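Local atomic coordinates of NS1 (Human bocavirus, PDB entry 4KW3), a protein that probably recognises and nicks the viral replication origin through this N-terminal nuclease domain, starting rolling-circle replication of the parvoviral DNA. Residues Q106-H117 with Y211-S221. Numbering follows the deposited sequence.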
ATOM      1  N   GLN A 106      -0.671   0.257   3.515  1.00 41.53           N
ATOM      2  CA  GLN A 106       0.393   1.164   3.121  1.00 31.98           C
ATOM      3  C   GLN A 106       1.181   0.596   1.939  1.00 38.47           C
ATOM      4  O   GLN A 106       1.745  -0.499   2.014  1.00 39.69           O
ATOM      5  CB  GLN A 106       1.332   1.425   4.292  1.00 30.96           C
ATOM      6  CG  GLN A 106       2.477   2.384   3.987  1.00 31.07           C
ATOM      7  CD  GLN A 106       3.130   2.917   5.253  1.00 39.99           C
ATOM      8  OE1 GLN A 106       2.508   3.662   6.023  1.00 37.41           O
ATOM      9  NE2 GLN A 106       4.379   2.525   5.485  1.00 40.09           N
ATOM     10  N   SER A 107       1.226   1.360   0.854  1.00 40.80           N
ATOM     11  CA  SER A 107       2.018   1.011  -0.325  1.00 36.13           C
ATOM     12  C   SER A 107       3.434   1.587  -0.217  1.00 38.89           C
ATOM     13  O   SER A 107       3.640   2.634   0.377  1.00 47.00           O
ATOM     14  CB  SER A 107       1.328   1.520  -1.586  1.00 37.14           C
ATOM     15  OG  SER A 107       1.035   2.902  -1.474  1.00 43.35           O
ATOM     16  N   GLU A 108       4.408   0.886  -0.784  1.00 45.52           N
ATOM     17  CA  GLU A 108       5.798   1.290  -0.691  1.00 41.12           C
ATOM     18  C   GLU A 108       6.541   0.939  -1.967  1.00 44.76           C
ATOM     19  O   GLU A 108       6.455  -0.180  -2.452  1.00 47.93           O
ATOM     20  CB  GLU A 108       6.473   0.626   0.507  1.00 38.86           C
ATOM     21  CG  GLU A 108       8.008   0.568   0.451  1.00 55.12           C
ATOM     22  CD  GLU A 108       8.625  -0.092   1.692  1.00 76.33           C
ATOM     23  OE1 GLU A 108       7.875  -0.405   2.643  1.00 86.13           O
ATOM     24  OE2 GLU A 108       9.859  -0.307   1.718  1.00 83.13           O
ATOM     25  N   LEU A 109       7.278   1.902  -2.500  1.00 48.57           N
ATOM     26  CA  LEU A 109       8.157   1.649  -3.624  1.00 41.72           C
ATOM     27  C   LEU A 109       9.472   1.187  -3.042  1.00 47.59           C
ATOM     28  O   LEU A 109      10.323   2.008  -2.701  1.00 50.33           O
ATOM     29  CB  LEU A 109       8.378   2.941  -4.402  1.00 38.06           C
ATOM     30  CG  LEU A 109       7.277   3.340  -5.390  1.00 46.59           C
ATOM     31  CD1 LEU A 109       5.898   3.390  -4.781  1.00 31.07           C
ATOM     32  CD2 LEU A 109       7.596   4.667  -5.968  1.00 39.37           C
ATOM     33  N   GLY A 110       9.662  -0.123  -2.956  1.00 48.24           N
ATOM     34  CA  GLY A 110      10.855  -0.655  -2.330  1.00 50.64           C
ATOM     35  C   GLY A 110      12.101  -0.625  -3.206  1.00 54.57           C
ATOM     36  O   GLY A 110      12.047  -0.300  -4.394  1.00 53.87           O
ATOM     37  N   GLU A 111      13.232  -0.983  -2.607  1.00 63.42           N
ATOM     38  CA  GLU A 111      14.486  -1.079  -3.335  1.00 68.83           C
ATOM     39  C   GLU A 111      14.282  -2.079  -4.468  1.00 65.69           C
ATOM     40  O   GLU A 111      14.673  -1.828  -5.612  1.00 57.60           O
ATOM     41  CB  GLU A 111      15.590  -1.546  -2.390  1.00 83.22           C
ATOM     42  CG  GLU A 111      16.911  -1.850  -3.055  1.00101.21           C
ATOM     43  CD  GLU A 111      17.611  -0.590  -3.536  1.00111.24           C
ATOM     44  OE1 GLU A 111      17.317   0.497  -2.991  1.00109.35           O
ATOM     45  OE2 GLU A 111      18.465  -0.689  -4.444  1.00116.90           O
ATOM     46  N   LYS A 112      13.606  -3.186  -4.149  1.00 59.01           N
ATOM     47  CA  LYS A 112      13.355  -4.253  -5.107  1.00 53.77           C
ATOM     48  C   LYS A 112      11.868  -4.329  -5.454  1.00 56.39           C
ATOM     49  O   LYS A 112      11.490  -4.310  -6.632  1.00 54.93           O
ATOM     50  CB  LYS A 112      13.854  -5.596  -4.554  1.00 65.00           C
ATOM     51  CG  LYS A 112      13.381  -6.834  -5.324  1.00 78.61           C
ATOM     52  CD  LYS A 112      13.773  -8.139  -4.605  1.00 91.53           C
ATOM     53  CE  LYS A 112      12.954  -9.351  -5.081  1.00 92.89           C
ATOM     54  NZ  LYS A 112      12.435 -10.196  -3.937  1.00 94.17           N
ATOM     55  N   ASN A 113      11.013  -4.369  -4.438  1.00 54.77           N
ATOM     56  CA  ASN A 113       9.591  -4.622  -4.694  1.00 43.09           C
ATOM     57  C   ASN A 113       8.645  -3.479  -4.486  1.00 37.11           C
ATOM     58  O   ASN A 113       8.807  -2.669  -3.582  1.00 48.51           O
ATOM     59  CB  ASN A 113       9.110  -5.824  -3.890  1.00 41.83           C
ATOM     60  CG  ASN A 113       9.927  -7.058  -4.180  1.00 49.51           C
ATOM     61  OD1 ASN A 113      10.295  -7.317  -5.331  1.00 55.41           O
ATOM     62  ND2 ASN A 113      10.305  -7.771  -3.132  1.00 50.91           N
ATOM     63  N   LEU A 114       7.643  -3.436  -5.350  1.00 38.72           N
ATOM     64  CA  LEU A 114       6.498  -2.563  -5.167  1.00 36.61           C
ATOM     65  C   LEU A 114       5.472  -3.308  -4.301  1.00 37.96           C
ATOM     66  O   LEU A 114       4.776  -4.208  -4.773  1.00 37.60           O
ATOM     67  CB  LEU A 114       5.899  -2.212  -6.537  1.00 32.40           C
ATOM     68  CG  LEU A 114       4.578  -1.443  -6.527  1.00 42.87           C
ATOM     69  CD1 LEU A 114       4.765  -0.126  -5.796  1.00 43.71           C
ATOM     70  CD2 LEU A 114       4.065  -1.195  -7.955  1.00 46.39           C
ATOM     71  N   HIS A 115       5.370  -2.952  -3.027  1.00 45.35           N
ATOM     72  CA  HIS A 115       4.486  -3.731  -2.176  1.00 44.96           C
ATOM     73  C   HIS A 115       3.478  -2.951  -1.344  1.00 46.03           C
ATOM     74  O   HIS A 115       3.578  -1.750  -1.180  1.00 46.21           O
ATOM     75  CB  HIS A 115       5.275  -4.737  -1.315  1.00 50.01           C
ATOM     76  CG  HIS A 115       6.373  -4.135  -0.511  1.00 58.71           C
ATOM     77  ND1 HIS A 115       7.617  -4.719  -0.416  1.00 76.98           N
ATOM     78  CD2 HIS A 115       6.409  -3.035   0.273  1.00 70.42           C
ATOM     79  CE1 HIS A 115       8.387  -3.976   0.359  1.00 84.18           C
ATOM     80  NE2 HIS A 115       7.676  -2.952   0.799  1.00 73.61           N
ATOM     81  N   CYS A 116       2.483  -3.663  -0.839  1.00 44.14           N
ATOM     82  CA  CYS A 116       1.595  -3.103   0.154  1.00 44.70           C
ATOM     83  C   CYS A 116       1.650  -3.948   1.420  1.00 44.42           C
ATOM     84  O   CYS A 116       1.669  -5.184   1.352  1.00 49.12           O
ATOM     85  CB  CYS A 116       0.171  -3.109  -0.359  1.00 48.44           C
ATOM     86  SG  CYS A 116      -0.110  -1.909  -1.605  1.00 54.28           S
ATOM     87  N   HIS A 117       1.656  -3.278   2.566  1.00 37.98           N
ATOM     88  CA  HIS A 117       1.427  -3.943   3.840  1.00 34.12           C
ATOM     89  C   HIS A 117      -0.028  -3.720   4.186  1.00 44.50           C
ATOM     90  O   HIS A 117      -0.555  -2.603   3.995  1.00 41.44           O
ATOM     91  CB  HIS A 117       2.297  -3.354   4.935  1.00 38.67           C
ATOM     92  CG  HIS A 117       3.751  -3.644   4.770  1.00 58.17           C
ATOM     93  ND1 HIS A 117       4.379  -4.685   5.430  1.00 55.75           N
ATOM     94  CD2 HIS A 117       4.698  -3.042   4.010  1.00 57.63           C
ATOM     95  CE1 HIS A 117       5.655  -4.700   5.092  1.00 61.37           C
ATOM     96  NE2 HIS A 117       5.873  -3.717   4.230  1.00 67.47           N
ATOM     97  N   TYR A 211       6.800   0.491  12.824  1.00 44.24           N
ATOM     98  CA  TYR A 211       7.415   0.011  11.597  1.00 46.75           C
ATOM     99  C   TYR A 211       6.870   0.724  10.354  1.00 38.20           C
ATOM    100  O   TYR A 211       7.636   1.081   9.484  1.00 49.24           O
ATOM    101  CB  TYR A 211       7.353  -1.536  11.430  1.00 27.87           C
ATOM    102  CG  TYR A 211       7.873  -1.912  10.056  1.00 42.92           C
ATOM    103  CD1 TYR A 211       9.253  -2.002   9.811  1.00 40.04           C
ATOM    104  CD2 TYR A 211       6.998  -2.095   8.976  1.00 40.75           C
ATOM    105  CE1 TYR A 211       9.742  -2.278   8.534  1.00 41.25           C
ATOM    106  CE2 TYR A 211       7.479  -2.372   7.698  1.00 47.89           C
ATOM    107  CZ  TYR A 211       8.855  -2.455   7.485  1.00 56.88           C
ATOM    108  OH  TYR A 211       9.344  -2.727   6.223  1.00 69.74           O
ATOM    109  N   LEU A 212       5.575   0.996  10.290  1.00 41.43           N
ATOM    110  CA  LEU A 212       5.004   1.605   9.081  1.00 36.33           C
ATOM    111  C   LEU A 212       5.092   3.152   9.070  1.00 43.66           C
ATOM    112  O   LEU A 212       5.410   3.748   8.041  1.00 41.18           O
ATOM    113  CB  LEU A 212       3.561   1.145   8.886  1.00 34.82           C
ATOM    114  CG  LEU A 212       3.337  -0.340   8.557  1.00 44.19           C
ATOM    115  CD1 LEU A 212       1.850  -0.617   8.404  1.00 39.85           C
ATOM    116  CD2 LEU A 212       4.084  -0.742   7.270  1.00 36.30           C
ATOM    117  N   LEU A 213       4.834   3.790  10.213  1.00 35.86           N
ATOM    118  CA  LEU A 213       4.818   5.251  10.294  1.00 29.45           C
ATOM    119  C   LEU A 213       6.146   5.967  10.040  1.00 39.66           C
ATOM    120  O   LEU A 213       6.210   6.887   9.220  1.00 47.10           O
ATOM    121  CB  LEU A 213       4.211   5.728  11.613  1.00 38.15           C
ATOM    122  CG  LEU A 213       2.689   5.731  11.613  1.00 39.33           C
ATOM    123  CD1 LEU A 213       2.205   6.524  12.792  1.00 44.80           C
ATOM    124  CD2 LEU A 213       2.178   6.306  10.293  1.00 39.25           C
ATOM    125  N   PRO A 214       7.222   5.540  10.713  1.00 45.23           N
ATOM    126  CA  PRO A 214       8.404   6.413  10.607  1.00 45.77           C
ATOM    127  C   PRO A 214       9.224   6.182   9.340  1.00 42.75           C
ATOM    128  O   PRO A 214      10.373   5.765   9.378  1.00 44.63           O
ATOM    129  CB  PRO A 214       9.190   6.080  11.875  1.00 38.69           C
ATOM    130  CG  PRO A 214       8.825   4.663  12.186  1.00 34.02           C
ATOM    131  CD  PRO A 214       7.444   4.401  11.626  1.00 39.28           C
ATOM    132  N   LYS A 215       8.598   6.469   8.208  1.00 43.26           N
ATOM    133  CA  LYS A 215       9.265   6.404   6.919  1.00 40.06           C
ATOM    134  C   LYS A 215       9.056   7.733   6.196  1.00 46.20           C
ATOM    135  O   LYS A 215       8.088   8.451   6.458  1.00 52.30           O
ATOM    136  CB  LYS A 215       8.708   5.249   6.082  1.00 34.68           C
ATOM    137  CG  LYS A 215       8.831   3.894   6.744  1.00 38.52           C
ATOM    138  CD  LYS A 215       8.339   2.796   5.832  1.00 44.67           C
ATOM    139  CE  LYS A 215       8.461   1.426   6.486  1.00 51.28           C
ATOM    140  NZ  LYS A 215       8.363   0.335   5.475  1.00 61.71           N
ATOM    141  N   ASN A 216       9.956   8.068   5.282  1.00 45.22           N
ATOM    142  CA  ASN A 216       9.750   9.266   4.478  1.00 44.42           C
ATOM    143  C   ASN A 216       8.996   8.873   3.220  1.00 42.93           C
ATOM    144  O   ASN A 216       8.992   7.703   2.832  1.00 48.80           O
ATOM    145  CB  ASN A 216      11.076   9.938   4.156  1.00 32.49           C
ATOM    146  CG  ASN A 216      11.835  10.344   5.411  1.00 44.02           C
ATOM    147  OD1 ASN A 216      11.248  10.895   6.352  1.00 36.56           O
ATOM    148  ND2 ASN A 216      13.145  10.095   5.428  1.00 40.91           N
ATOM    149  N   ARG A 217       8.309   9.834   2.614  1.00 35.82           N
ATOM    150  CA  ARG A 217       7.561   9.552   1.407  1.00 35.91           C
ATOM    151  C   ARG A 217       8.396   9.594   0.150  1.00 45.55           C
ATOM    152  O   ARG A 217       9.239  10.485  -0.016  1.00 43.65           O
ATOM    153  CB  ARG A 217       6.386  10.512   1.232  1.00 39.56           C
ATOM    154  CG  ARG A 217       5.429  10.023   0.149  1.00 43.38           C
ATOM    155  CD  ARG A 217       4.177  10.834   0.063  1.00 42.08           C
ATOM    156  NE  ARG A 217       4.453  12.200  -0.317  1.00 54.30           N
ATOM    157  CZ  ARG A 217       3.529  13.014  -0.798  1.00 52.31           C
ATOM    158  NH1 ARG A 217       2.304  12.548  -0.944  1.00 40.53           N
ATOM    159  NH2 ARG A 217       3.831  14.272  -1.132  1.00 50.44           N
ATOM    160  N   CYS A 218       8.114   8.646  -0.744  1.00 31.83           N
ATOM    161  CA  CYS A 218       8.616   8.695  -2.101  1.00 42.61           C
ATOM    162  C   CYS A 218       7.576   8.111  -3.063  1.00 44.34           C
ATOM    163  O   CYS A 218       7.208   6.949  -2.942  1.00 45.96           O
ATOM    164  CB  CYS A 218       9.919   7.921  -2.204  1.00 42.59           C
ATOM    165  SG  CYS A 218      10.564   7.956  -3.845  1.00 59.88           S
ATOM    166  N   ILE A 219       7.072   8.921  -3.996  1.00 44.04           N
ATOM    167  CA  ILE A 219       5.996   8.461  -4.897  1.00 34.17           C
ATOM    168  C   ILE A 219       6.445   7.963  -6.278  1.00 42.62           C
ATOM    169  O   ILE A 219       5.622   7.598  -7.103  1.00 48.30           O
ATOM    170  CB  ILE A 219       4.881   9.508  -5.079  1.00 41.43           C
ATOM    171  CG1 ILE A 219       5.431  10.773  -5.743  1.00 41.46           C
ATOM    172  CG2 ILE A 219       4.207   9.838  -3.741  1.00 33.14           C
ATOM    173  CD1 ILE A 219       4.384  11.828  -5.908  1.00 47.61           C
ATOM    174  N   SER A 220       7.750   7.955  -6.524  1.00 50.77           N
ATOM    175  CA  SER A 220       8.283   7.439  -7.772  1.00 47.27           C
ATOM    176  C   SER A 220       9.720   6.947  -7.654  1.00 49.04           C
ATOM    177  O   SER A 220      10.528   7.527  -6.943  1.00 50.62           O
ATOM    178  CB  SER A 220       8.210   8.477  -8.880  1.00 44.39           C
ATOM    179  OG  SER A 220       8.714   7.902 -10.075  1.00 46.93           O
ATOM    180  N   SER A 221      10.028   5.884  -8.387  1.00 47.66           N
ATOM    181  CA  SER A 221      11.391   5.412  -8.527  1.00 47.81           C
ATOM    182  C   SER A 221      12.280   6.504  -9.118  1.00 55.60           C
ATOM    183  O   SER A 221      13.490   6.495  -8.909  1.00 64.92           O
ATOM    184  CB  SER A 221      11.428   4.202  -9.454  1.00 53.36           C
ATOM    185  OG  SER A 221      10.667   3.133  -8.925  1.00 56.73           O
TER
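Lys215 NZ reaches two oxygens at once: Glu108 OE1 at 3.0 Å, a salt bridge whose hydrogen bond is weak, and Tyr211 OH at 3.3 Å, also weak. Its chain is extended beyond CG (chi2 to chi4 all near 180°), which carries NZ from the RCR-3 segment to strand 106-109, meeting the Glu108 side chain at about a right angle. Lys215 CE also lies above one face of the Tyr211 ring, offset toward its rim. Beside this group, Gln106 NE2 donates to Leu212 O (3.0 Å, N-H...O 166°) in the plane of its own amide but tilted 32° from the Leu212 carbonyl plane; OE1 of the same amide is taken by Thr245 and Arg257, so both ends fix its rotation. Leu212 CD2 sits over a face of the His117 imidazole as a CH-pi contact, 4.2 Å from the ring centroid, and Tyr211 presents its edge to the same face in an offset edge-to-face pair, planes at 63°. Farther along, Leu109 CD2 packs on the backbone at Ser220. Glu108, His115 and His117 are the predicted divalent-metal ligands and Tyr211 the predicted nucleophile of this HUH-type Rep nuclease; the RCR-2 strand and the RCR-3 segment meet at the predicted active site, where the lysine side chain links the tyrosine hydroxyl to a carboxylate predicted to bind the metal, although both of its bonds are weak.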